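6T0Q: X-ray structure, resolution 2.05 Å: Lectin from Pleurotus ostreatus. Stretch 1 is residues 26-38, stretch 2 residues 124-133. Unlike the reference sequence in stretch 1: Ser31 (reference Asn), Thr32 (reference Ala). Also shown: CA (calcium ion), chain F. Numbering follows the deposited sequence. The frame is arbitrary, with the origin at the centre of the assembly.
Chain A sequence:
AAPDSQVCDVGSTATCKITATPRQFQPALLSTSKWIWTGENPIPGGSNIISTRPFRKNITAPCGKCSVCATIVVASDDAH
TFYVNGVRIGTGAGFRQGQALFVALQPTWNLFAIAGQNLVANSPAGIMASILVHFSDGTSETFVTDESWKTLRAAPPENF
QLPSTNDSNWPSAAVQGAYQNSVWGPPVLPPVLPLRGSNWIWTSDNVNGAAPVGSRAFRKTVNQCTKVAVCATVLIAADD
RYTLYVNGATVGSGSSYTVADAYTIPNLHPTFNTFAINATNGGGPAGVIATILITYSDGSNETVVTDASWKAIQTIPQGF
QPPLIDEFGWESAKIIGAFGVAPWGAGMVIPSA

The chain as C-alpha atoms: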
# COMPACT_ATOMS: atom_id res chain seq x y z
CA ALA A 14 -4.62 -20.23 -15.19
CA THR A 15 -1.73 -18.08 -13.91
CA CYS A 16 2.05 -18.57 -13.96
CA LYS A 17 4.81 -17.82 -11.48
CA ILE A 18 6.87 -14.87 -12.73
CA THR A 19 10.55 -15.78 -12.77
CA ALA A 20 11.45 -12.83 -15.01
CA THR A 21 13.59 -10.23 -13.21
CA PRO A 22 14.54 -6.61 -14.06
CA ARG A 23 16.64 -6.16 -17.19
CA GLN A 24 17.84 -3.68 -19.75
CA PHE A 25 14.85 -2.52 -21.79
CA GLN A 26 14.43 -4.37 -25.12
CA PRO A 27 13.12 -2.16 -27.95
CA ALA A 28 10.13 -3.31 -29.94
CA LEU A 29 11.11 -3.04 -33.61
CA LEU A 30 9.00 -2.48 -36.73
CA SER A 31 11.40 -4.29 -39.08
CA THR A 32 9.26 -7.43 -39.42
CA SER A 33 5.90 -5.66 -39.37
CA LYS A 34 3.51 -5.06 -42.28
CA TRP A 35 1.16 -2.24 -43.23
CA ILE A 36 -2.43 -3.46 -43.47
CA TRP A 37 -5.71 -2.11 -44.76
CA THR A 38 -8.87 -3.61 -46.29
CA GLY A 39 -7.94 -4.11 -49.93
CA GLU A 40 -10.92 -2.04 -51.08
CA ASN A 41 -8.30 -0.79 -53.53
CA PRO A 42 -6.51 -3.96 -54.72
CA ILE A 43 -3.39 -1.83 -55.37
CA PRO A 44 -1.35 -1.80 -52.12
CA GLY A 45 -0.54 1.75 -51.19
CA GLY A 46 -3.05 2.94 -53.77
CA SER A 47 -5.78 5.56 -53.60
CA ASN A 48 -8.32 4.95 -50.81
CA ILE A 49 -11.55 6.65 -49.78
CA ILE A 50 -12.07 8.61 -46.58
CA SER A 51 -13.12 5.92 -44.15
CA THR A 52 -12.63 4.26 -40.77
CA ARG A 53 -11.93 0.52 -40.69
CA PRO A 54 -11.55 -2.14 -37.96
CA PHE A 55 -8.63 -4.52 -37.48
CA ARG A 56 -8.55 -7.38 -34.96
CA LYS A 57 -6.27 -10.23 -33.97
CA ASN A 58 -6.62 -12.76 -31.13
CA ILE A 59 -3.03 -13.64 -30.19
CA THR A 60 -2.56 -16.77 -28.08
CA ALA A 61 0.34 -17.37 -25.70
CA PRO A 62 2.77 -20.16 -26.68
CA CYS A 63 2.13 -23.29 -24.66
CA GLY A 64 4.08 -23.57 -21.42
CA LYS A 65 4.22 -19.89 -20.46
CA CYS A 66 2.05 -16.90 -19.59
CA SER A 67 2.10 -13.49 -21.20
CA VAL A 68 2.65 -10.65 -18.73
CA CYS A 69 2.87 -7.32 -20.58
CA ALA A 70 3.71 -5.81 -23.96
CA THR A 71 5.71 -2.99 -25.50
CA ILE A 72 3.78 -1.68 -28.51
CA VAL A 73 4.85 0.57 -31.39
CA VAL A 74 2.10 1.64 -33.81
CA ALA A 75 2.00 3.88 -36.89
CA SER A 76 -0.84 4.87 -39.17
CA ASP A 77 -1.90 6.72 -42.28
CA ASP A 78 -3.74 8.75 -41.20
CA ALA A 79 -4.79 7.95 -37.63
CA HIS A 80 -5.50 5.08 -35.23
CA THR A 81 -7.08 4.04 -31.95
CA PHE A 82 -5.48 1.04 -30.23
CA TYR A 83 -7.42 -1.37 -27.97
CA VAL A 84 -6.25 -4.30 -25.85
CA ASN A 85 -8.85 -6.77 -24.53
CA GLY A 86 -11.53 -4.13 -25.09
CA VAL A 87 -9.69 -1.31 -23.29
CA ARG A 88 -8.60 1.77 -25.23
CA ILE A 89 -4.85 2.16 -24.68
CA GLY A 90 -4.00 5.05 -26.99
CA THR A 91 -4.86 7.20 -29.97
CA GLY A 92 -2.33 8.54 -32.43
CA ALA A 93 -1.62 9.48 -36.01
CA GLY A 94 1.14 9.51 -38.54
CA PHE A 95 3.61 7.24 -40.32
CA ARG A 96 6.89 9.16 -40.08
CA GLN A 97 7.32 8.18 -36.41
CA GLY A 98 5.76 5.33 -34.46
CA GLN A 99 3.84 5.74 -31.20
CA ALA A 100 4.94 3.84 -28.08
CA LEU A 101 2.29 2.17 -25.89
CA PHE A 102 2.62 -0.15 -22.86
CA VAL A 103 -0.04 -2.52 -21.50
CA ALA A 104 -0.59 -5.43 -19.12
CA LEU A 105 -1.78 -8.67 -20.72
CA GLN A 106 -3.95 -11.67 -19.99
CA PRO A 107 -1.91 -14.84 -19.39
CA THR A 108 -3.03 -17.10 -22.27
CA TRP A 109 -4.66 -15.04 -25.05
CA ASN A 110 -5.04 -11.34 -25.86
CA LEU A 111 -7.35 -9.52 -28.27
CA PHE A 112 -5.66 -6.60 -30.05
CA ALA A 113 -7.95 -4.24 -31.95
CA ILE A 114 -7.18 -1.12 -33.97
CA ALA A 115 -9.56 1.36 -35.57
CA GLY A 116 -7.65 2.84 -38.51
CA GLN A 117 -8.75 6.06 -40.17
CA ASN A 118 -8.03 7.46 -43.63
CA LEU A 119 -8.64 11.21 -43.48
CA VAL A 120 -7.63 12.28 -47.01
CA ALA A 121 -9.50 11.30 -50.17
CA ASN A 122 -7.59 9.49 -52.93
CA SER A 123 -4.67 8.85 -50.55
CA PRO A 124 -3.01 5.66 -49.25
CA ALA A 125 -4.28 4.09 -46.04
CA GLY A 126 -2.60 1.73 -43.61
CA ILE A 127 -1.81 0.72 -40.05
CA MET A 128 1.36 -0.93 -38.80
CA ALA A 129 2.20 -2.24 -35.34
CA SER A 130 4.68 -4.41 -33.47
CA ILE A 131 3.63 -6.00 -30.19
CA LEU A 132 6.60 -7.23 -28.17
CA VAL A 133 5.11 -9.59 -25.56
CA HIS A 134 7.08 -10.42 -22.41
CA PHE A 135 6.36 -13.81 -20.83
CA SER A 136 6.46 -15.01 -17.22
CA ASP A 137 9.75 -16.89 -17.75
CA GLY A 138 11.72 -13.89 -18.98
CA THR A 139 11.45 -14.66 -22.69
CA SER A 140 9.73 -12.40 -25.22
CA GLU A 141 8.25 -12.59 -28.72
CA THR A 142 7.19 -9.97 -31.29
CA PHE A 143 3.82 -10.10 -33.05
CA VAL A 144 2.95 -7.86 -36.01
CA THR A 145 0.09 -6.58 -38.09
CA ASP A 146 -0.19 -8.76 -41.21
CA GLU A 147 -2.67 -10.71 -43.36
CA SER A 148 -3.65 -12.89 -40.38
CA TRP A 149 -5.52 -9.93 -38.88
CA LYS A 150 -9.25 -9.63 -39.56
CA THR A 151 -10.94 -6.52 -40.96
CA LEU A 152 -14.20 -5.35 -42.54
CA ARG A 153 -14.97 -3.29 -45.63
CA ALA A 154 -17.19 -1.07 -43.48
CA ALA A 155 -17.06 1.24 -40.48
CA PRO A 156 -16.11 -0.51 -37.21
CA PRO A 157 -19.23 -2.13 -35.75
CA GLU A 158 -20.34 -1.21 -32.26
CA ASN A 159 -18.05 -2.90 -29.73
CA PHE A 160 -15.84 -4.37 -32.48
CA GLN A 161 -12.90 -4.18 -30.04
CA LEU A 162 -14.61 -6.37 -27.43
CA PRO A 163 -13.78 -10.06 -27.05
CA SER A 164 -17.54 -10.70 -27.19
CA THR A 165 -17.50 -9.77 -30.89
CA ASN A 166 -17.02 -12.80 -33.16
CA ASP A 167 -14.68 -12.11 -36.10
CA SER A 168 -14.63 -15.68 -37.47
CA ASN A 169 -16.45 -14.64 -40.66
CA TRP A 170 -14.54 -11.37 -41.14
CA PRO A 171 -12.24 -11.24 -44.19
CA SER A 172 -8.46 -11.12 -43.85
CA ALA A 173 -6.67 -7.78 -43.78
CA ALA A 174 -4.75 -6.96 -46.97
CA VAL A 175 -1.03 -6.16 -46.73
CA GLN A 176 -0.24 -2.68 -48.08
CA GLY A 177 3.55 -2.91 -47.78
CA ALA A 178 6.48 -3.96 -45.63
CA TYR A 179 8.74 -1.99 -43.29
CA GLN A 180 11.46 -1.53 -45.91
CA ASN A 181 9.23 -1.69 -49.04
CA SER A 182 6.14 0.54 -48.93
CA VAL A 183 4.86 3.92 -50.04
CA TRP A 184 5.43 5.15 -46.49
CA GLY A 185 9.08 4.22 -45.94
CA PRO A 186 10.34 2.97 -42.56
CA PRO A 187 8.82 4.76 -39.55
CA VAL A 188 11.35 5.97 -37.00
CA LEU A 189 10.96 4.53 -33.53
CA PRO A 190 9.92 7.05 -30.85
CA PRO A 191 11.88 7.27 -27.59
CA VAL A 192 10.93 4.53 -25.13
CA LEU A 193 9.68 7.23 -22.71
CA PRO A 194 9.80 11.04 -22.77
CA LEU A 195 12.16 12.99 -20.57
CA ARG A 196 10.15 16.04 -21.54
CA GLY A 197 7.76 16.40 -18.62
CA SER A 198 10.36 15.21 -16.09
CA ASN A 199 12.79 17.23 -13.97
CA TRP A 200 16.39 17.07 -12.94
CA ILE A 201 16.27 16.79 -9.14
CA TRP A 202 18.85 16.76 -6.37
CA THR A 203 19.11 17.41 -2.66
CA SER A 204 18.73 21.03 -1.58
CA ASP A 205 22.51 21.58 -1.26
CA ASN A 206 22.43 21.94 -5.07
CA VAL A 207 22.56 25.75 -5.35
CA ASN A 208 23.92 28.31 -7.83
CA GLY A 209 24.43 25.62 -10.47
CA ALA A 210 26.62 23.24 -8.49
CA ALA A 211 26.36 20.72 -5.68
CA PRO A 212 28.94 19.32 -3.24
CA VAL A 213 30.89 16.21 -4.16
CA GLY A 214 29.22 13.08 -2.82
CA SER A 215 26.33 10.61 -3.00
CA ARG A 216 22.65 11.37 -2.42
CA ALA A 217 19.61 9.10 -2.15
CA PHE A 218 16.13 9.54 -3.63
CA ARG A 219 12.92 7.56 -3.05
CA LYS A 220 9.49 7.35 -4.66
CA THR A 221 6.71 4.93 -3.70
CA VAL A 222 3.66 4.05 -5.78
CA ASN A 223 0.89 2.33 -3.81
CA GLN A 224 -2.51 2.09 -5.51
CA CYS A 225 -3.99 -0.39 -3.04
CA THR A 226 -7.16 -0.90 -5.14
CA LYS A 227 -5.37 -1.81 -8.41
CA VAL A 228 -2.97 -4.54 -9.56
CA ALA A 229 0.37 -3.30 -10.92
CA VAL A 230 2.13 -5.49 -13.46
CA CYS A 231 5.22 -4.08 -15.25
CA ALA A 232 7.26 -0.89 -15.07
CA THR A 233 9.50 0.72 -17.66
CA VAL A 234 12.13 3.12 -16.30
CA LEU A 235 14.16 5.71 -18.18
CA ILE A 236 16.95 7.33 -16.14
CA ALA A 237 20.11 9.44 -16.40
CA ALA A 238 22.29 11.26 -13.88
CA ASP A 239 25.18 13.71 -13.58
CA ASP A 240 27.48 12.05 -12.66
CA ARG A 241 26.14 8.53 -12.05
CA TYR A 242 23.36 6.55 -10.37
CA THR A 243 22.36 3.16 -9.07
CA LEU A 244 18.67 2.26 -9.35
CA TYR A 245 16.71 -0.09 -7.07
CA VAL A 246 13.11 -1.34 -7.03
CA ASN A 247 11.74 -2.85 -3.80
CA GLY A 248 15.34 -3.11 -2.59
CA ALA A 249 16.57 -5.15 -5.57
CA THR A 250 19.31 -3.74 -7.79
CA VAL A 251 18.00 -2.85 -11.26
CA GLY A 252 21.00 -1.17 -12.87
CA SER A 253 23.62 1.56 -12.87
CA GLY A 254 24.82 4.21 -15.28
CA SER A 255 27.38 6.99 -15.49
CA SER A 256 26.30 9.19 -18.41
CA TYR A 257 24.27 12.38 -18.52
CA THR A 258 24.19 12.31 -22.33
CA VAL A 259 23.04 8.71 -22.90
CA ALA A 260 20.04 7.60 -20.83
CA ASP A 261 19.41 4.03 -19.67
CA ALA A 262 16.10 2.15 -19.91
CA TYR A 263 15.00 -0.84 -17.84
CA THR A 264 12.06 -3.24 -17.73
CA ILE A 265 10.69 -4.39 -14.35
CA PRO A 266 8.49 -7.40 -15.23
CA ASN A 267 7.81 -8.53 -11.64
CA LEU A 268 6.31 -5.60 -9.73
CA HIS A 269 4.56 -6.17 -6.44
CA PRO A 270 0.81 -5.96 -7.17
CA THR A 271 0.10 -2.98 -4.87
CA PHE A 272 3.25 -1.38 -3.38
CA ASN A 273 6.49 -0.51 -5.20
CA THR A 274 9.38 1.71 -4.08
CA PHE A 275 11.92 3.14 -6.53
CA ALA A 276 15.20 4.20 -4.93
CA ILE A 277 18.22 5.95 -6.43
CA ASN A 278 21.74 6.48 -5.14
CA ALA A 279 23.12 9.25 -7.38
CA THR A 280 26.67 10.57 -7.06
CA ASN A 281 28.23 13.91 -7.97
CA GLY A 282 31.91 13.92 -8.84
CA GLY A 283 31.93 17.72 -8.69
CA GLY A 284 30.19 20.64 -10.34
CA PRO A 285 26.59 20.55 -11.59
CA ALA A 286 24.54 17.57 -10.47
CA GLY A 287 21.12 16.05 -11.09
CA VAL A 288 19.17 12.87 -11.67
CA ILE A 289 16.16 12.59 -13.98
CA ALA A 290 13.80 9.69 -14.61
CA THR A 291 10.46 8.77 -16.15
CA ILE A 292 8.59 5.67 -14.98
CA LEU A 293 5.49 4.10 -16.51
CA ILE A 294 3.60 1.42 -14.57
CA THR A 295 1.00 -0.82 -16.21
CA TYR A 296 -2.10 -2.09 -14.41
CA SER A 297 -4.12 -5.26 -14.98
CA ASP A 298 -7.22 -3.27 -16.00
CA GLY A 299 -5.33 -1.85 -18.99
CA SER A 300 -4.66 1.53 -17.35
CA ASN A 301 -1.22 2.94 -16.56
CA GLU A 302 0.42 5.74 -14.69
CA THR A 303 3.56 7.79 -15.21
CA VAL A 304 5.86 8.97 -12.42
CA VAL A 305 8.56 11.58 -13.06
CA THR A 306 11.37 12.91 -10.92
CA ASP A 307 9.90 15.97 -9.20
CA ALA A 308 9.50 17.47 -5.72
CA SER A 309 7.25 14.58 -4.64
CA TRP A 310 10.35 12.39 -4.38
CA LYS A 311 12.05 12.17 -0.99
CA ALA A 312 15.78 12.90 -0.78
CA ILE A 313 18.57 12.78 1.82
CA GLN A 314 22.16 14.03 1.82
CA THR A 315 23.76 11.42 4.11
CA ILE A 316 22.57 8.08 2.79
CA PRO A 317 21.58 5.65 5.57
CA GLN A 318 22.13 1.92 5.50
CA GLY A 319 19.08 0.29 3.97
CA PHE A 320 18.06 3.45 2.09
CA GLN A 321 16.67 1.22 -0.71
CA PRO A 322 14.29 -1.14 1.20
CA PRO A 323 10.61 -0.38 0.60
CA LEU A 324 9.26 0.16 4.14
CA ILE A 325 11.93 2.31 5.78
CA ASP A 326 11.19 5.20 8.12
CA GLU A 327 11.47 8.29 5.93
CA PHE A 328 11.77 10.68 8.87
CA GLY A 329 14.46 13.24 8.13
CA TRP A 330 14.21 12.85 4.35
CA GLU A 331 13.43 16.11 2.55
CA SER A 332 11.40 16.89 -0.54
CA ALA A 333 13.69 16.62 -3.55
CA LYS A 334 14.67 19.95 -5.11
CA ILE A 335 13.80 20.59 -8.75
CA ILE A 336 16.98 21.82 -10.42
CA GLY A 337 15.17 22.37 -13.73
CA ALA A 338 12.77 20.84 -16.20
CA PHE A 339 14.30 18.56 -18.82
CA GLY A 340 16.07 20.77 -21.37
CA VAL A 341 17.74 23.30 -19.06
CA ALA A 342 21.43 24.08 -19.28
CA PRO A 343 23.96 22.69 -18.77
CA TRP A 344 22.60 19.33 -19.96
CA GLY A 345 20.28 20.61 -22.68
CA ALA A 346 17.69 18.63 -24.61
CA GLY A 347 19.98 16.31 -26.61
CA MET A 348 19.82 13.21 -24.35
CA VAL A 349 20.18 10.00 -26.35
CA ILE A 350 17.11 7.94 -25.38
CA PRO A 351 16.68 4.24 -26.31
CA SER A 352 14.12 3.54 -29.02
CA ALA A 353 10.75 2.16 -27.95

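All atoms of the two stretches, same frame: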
# COMPACT_ATOMS: atom_id res chain seq x y z
N GLN A 26 14.27 -3.83 -23.76
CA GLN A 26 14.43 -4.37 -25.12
C GLN A 26 13.49 -3.66 -26.08
O GLN A 26 12.26 -3.81 -25.96
CB GLN A 26 14.17 -5.88 -25.15
CG GLN A 26 14.20 -6.45 -26.59
CD GLN A 26 13.76 -7.91 -26.68
OE1 GLN A 26 13.70 -8.62 -25.68
NE2 GLN A 26 13.43 -8.35 -27.90
N PRO A 27 14.01 -2.91 -27.05
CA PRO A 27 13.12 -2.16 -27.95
C PRO A 27 12.25 -3.09 -28.78
O PRO A 27 12.71 -4.11 -29.29
CB PRO A 27 14.11 -1.39 -28.84
CG PRO A 27 15.35 -1.26 -28.00
CD PRO A 27 15.42 -2.60 -27.29
N ALA A 28 10.97 -2.73 -28.89
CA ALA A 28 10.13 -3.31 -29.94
C ALA A 28 10.51 -2.68 -31.27
O ALA A 28 10.71 -1.46 -31.35
CB ALA A 28 8.65 -3.09 -29.64
N LEU A 29 10.66 -3.50 -32.30
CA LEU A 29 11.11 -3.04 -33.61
C LEU A 29 10.00 -3.25 -34.64
O LEU A 29 9.22 -4.20 -34.54
CB LEU A 29 12.36 -3.81 -34.06
CG LEU A 29 13.48 -3.86 -33.02
CD1 LEU A 29 14.55 -4.88 -33.42
CD2 LEU A 29 14.08 -2.47 -32.84
N LEU A 30 9.99 -2.40 -35.66
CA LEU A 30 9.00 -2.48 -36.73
C LEU A 30 9.49 -3.26 -37.94
O LEU A 30 8.73 -3.43 -38.90
CB LEU A 30 8.59 -1.06 -37.16
CG LEU A 30 7.76 -0.28 -36.15
CD1 LEU A 30 7.52 1.12 -36.70
CD2 LEU A 30 6.44 -0.99 -35.87
N SER A 31 10.74 -3.75 -37.89
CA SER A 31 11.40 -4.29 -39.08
C SER A 31 10.64 -5.45 -39.70
O SER A 31 10.66 -5.63 -40.93
CB SER A 31 12.82 -4.76 -38.72
OG SER A 31 13.53 -3.71 -38.07
N THR A 32 9.98 -6.28 -38.89
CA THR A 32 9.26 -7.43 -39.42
C THR A 32 7.77 -7.16 -39.59
O THR A 32 7.03 -8.06 -39.98
CB THR A 32 9.46 -8.65 -38.52
OG1 THR A 32 8.85 -8.42 -37.25
CG2 THR A 32 10.95 -8.92 -38.33
N SER A 33 7.33 -5.93 -39.34
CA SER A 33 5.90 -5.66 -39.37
C SER A 33 5.44 -5.30 -40.78
O SER A 33 6.24 -4.91 -41.64
CB SER A 33 5.56 -4.53 -38.39
OG SER A 33 4.15 -4.32 -38.35
N LYS A 34 4.13 -5.41 -41.01
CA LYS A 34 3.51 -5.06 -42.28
C LYS A 34 2.44 -3.98 -42.10
O LYS A 34 1.76 -3.93 -41.07
CB LYS A 34 2.85 -6.28 -42.96
CG LYS A 34 3.69 -7.58 -42.97
CD LYS A 34 4.96 -7.41 -43.79
CE LYS A 34 5.79 -8.70 -43.82
NZ LYS A 34 7.16 -8.45 -44.37
N TRP A 35 2.31 -3.14 -43.12
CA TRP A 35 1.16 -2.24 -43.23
C TRP A 35 -0.06 -3.03 -43.66
O TRP A 35 0.02 -3.85 -44.59
CB TRP A 35 1.46 -1.15 -44.27
CG TRP A 35 2.55 -0.21 -43.86
CD1 TRP A 35 3.87 -0.26 -44.24
CD2 TRP A 35 2.41 0.92 -43.01
NE1 TRP A 35 4.56 0.78 -43.65
CE2 TRP A 35 3.68 1.52 -42.89
CE3 TRP A 35 1.33 1.49 -42.32
CZ2 TRP A 35 3.90 2.66 -42.11
CZ3 TRP A 35 1.55 2.62 -41.54
CH2 TRP A 35 2.83 3.19 -41.44
N ILE A 36 -1.21 -2.79 -43.03
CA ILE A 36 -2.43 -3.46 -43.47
C ILE A 36 -3.55 -2.46 -43.67
O ILE A 36 -3.60 -1.40 -43.03
CB ILE A 36 -2.89 -4.58 -42.52
CG1 ILE A 36 -3.19 -4.03 -41.12
CG2 ILE A 36 -1.86 -5.71 -42.49
CD1 ILE A 36 -3.68 -5.11 -40.14
N TRP A 37 -4.45 -2.80 -44.58
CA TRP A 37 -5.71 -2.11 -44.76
C TRP A 37 -6.71 -3.16 -45.24
O TRP A 37 -6.52 -4.36 -45.01
CB TRP A 37 -5.53 -0.90 -45.70
CG TRP A 37 -6.66 0.08 -45.63
CD1 TRP A 37 -7.60 0.31 -46.60
CD2 TRP A 37 -7.00 0.93 -44.53
NE1 TRP A 37 -8.50 1.26 -46.17
CE2 TRP A 37 -8.15 1.66 -44.90
CE3 TRP A 37 -6.44 1.16 -43.26
CZ2 TRP A 37 -8.75 2.60 -44.05
CZ3 TRP A 37 -7.03 2.10 -42.42
CH2 TRP A 37 -8.18 2.81 -42.82
N THR A 38 -7.78 -2.72 -45.92
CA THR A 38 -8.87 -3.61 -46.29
C THR A 38 -8.69 -4.26 -47.66
O THR A 38 -9.28 -5.31 -47.92
CB THR A 38 -10.20 -2.86 -46.32
OG1 THR A 38 -10.12 -1.77 -47.25
CG2 THR A 38 -10.56 -2.33 -44.92
N PRO A 124 -3.23 7.01 -49.80
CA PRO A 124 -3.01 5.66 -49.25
C PRO A 124 -3.53 5.56 -47.83
O PRO A 124 -3.72 6.56 -47.14
CB PRO A 124 -1.49 5.47 -49.32
CG PRO A 124 -0.91 6.84 -49.45
CD PRO A 124 -1.96 7.71 -50.11
N ALA A 125 -3.78 4.33 -47.39
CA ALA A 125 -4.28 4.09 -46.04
C ALA A 125 -3.62 2.85 -45.47
O ALA A 125 -3.44 1.86 -46.19
CB ALA A 125 -5.81 3.90 -46.03
N GLY A 126 -3.26 2.88 -44.20
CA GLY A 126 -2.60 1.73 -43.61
C GLY A 126 -2.34 1.86 -42.13
O GLY A 126 -2.23 2.98 -41.61
N ILE A 127 -2.27 0.73 -41.43
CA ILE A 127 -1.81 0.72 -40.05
C ILE A 127 -0.69 -0.30 -39.95
O ILE A 127 -0.67 -1.31 -40.67
CB ILE A 127 -2.94 0.41 -39.03
CG1 ILE A 127 -3.54 -0.95 -39.29
CG2 ILE A 127 -4.02 1.52 -39.03
CD1 ILE A 127 -4.34 -1.50 -38.12
N MET A 128 0.23 -0.04 -39.04
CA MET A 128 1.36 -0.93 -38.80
C MET A 128 1.64 -0.95 -37.30
O MET A 128 1.62 0.10 -36.66
CB MET A 128 2.62 -0.46 -39.55
CG MET A 128 3.92 -1.10 -39.04
SD MET A 128 5.41 -0.50 -39.87
CE MET A 128 5.37 -1.50 -41.34
N ALA A 129 1.87 -2.14 -36.75
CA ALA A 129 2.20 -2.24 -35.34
C ALA A 129 3.11 -3.43 -35.11
O ALA A 129 3.07 -4.42 -35.84
CB ALA A 129 0.94 -2.37 -34.47
N SER A 130 3.98 -3.30 -34.10
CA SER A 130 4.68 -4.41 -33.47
C SER A 130 4.24 -4.49 -32.02
O SER A 130 4.14 -3.47 -31.33
CB SER A 130 6.22 -4.26 -33.50
OG SER A 130 6.74 -4.68 -34.75
N ILE A 131 4.04 -5.71 -31.56
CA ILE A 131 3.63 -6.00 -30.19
C ILE A 131 4.68 -6.93 -29.62
O ILE A 131 4.71 -8.12 -29.96
CB ILE A 131 2.23 -6.64 -30.15
CG1 ILE A 131 1.24 -5.76 -30.91
CG2 ILE A 131 1.79 -6.91 -28.71
CD1 ILE A 131 -0.01 -6.52 -31.36
N LEU A 132 5.57 -6.41 -28.78
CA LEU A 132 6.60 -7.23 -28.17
C LEU A 132 6.07 -7.71 -26.82
O LEU A 132 5.99 -6.93 -25.86
CB LEU A 132 7.91 -6.46 -28.01
CG LEU A 132 9.05 -7.18 -27.27
CD1 LEU A 132 9.42 -8.47 -27.98
CD2 LEU A 132 10.25 -6.26 -27.16
N VAL A 133 5.72 -8.99 -26.75
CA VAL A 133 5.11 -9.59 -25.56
C VAL A 133 6.21 -10.16 -24.67
O VAL A 133 7.07 -10.90 -25.15
CB VAL A 133 4.10 -10.68 -25.95
CG1 VAL A 133 3.63 -11.45 -24.71
CG2 VAL A 133 2.91 -10.09 -26.70
CA CA F . -4.26 8.72 -45.96
O HOH W 1 -3.23 11.25 -45.88

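Stretch 1 runs roughly antiparallel to the strand 126-133, yet the two share a single beta bridge. There Ile36 and Ile127 pair through both backbone groups, Ile36 N to Ile127 O at 2.8 Å and Ile127 N to Ile36 O at 3.0 Å, and their side chains touch, CG1 to CG1 at 3.6 Å.

Beyond this bridge, stretch 1 bends through a type I turn from Leu30 to Ser33, and serine hydroxyls, short enough to sit against a backbone, make the links there. Ser33 OG donates to Ala129 O at 2.7 Å, and Ser130 OG donates to Leu29 O at 2.5 Å.

Met128 is the main bump. Its long, unbranched side chain passes Leu30, whose CD2 lies 4.1 Å from Met128 CG, and lays its methyl over one face of the Trp35 indole, with CE 3.6 Å from the five-membered ring centroid. This CH-pi contact suits a polarised S-methyl group. The edge of the same indole meets Gly126, where a CB would come within a tight 3.3 Å of Trp35 CE3.

Small residues also fit closely elsewhere: Ala125 CB rests on a face of Trp37, 3.4 Å from its CE2, and Ala28 CB meets Leu132 CB at 3.8 Å. Just before Ala125, Pro124 O binds calcium at 2.5 Å.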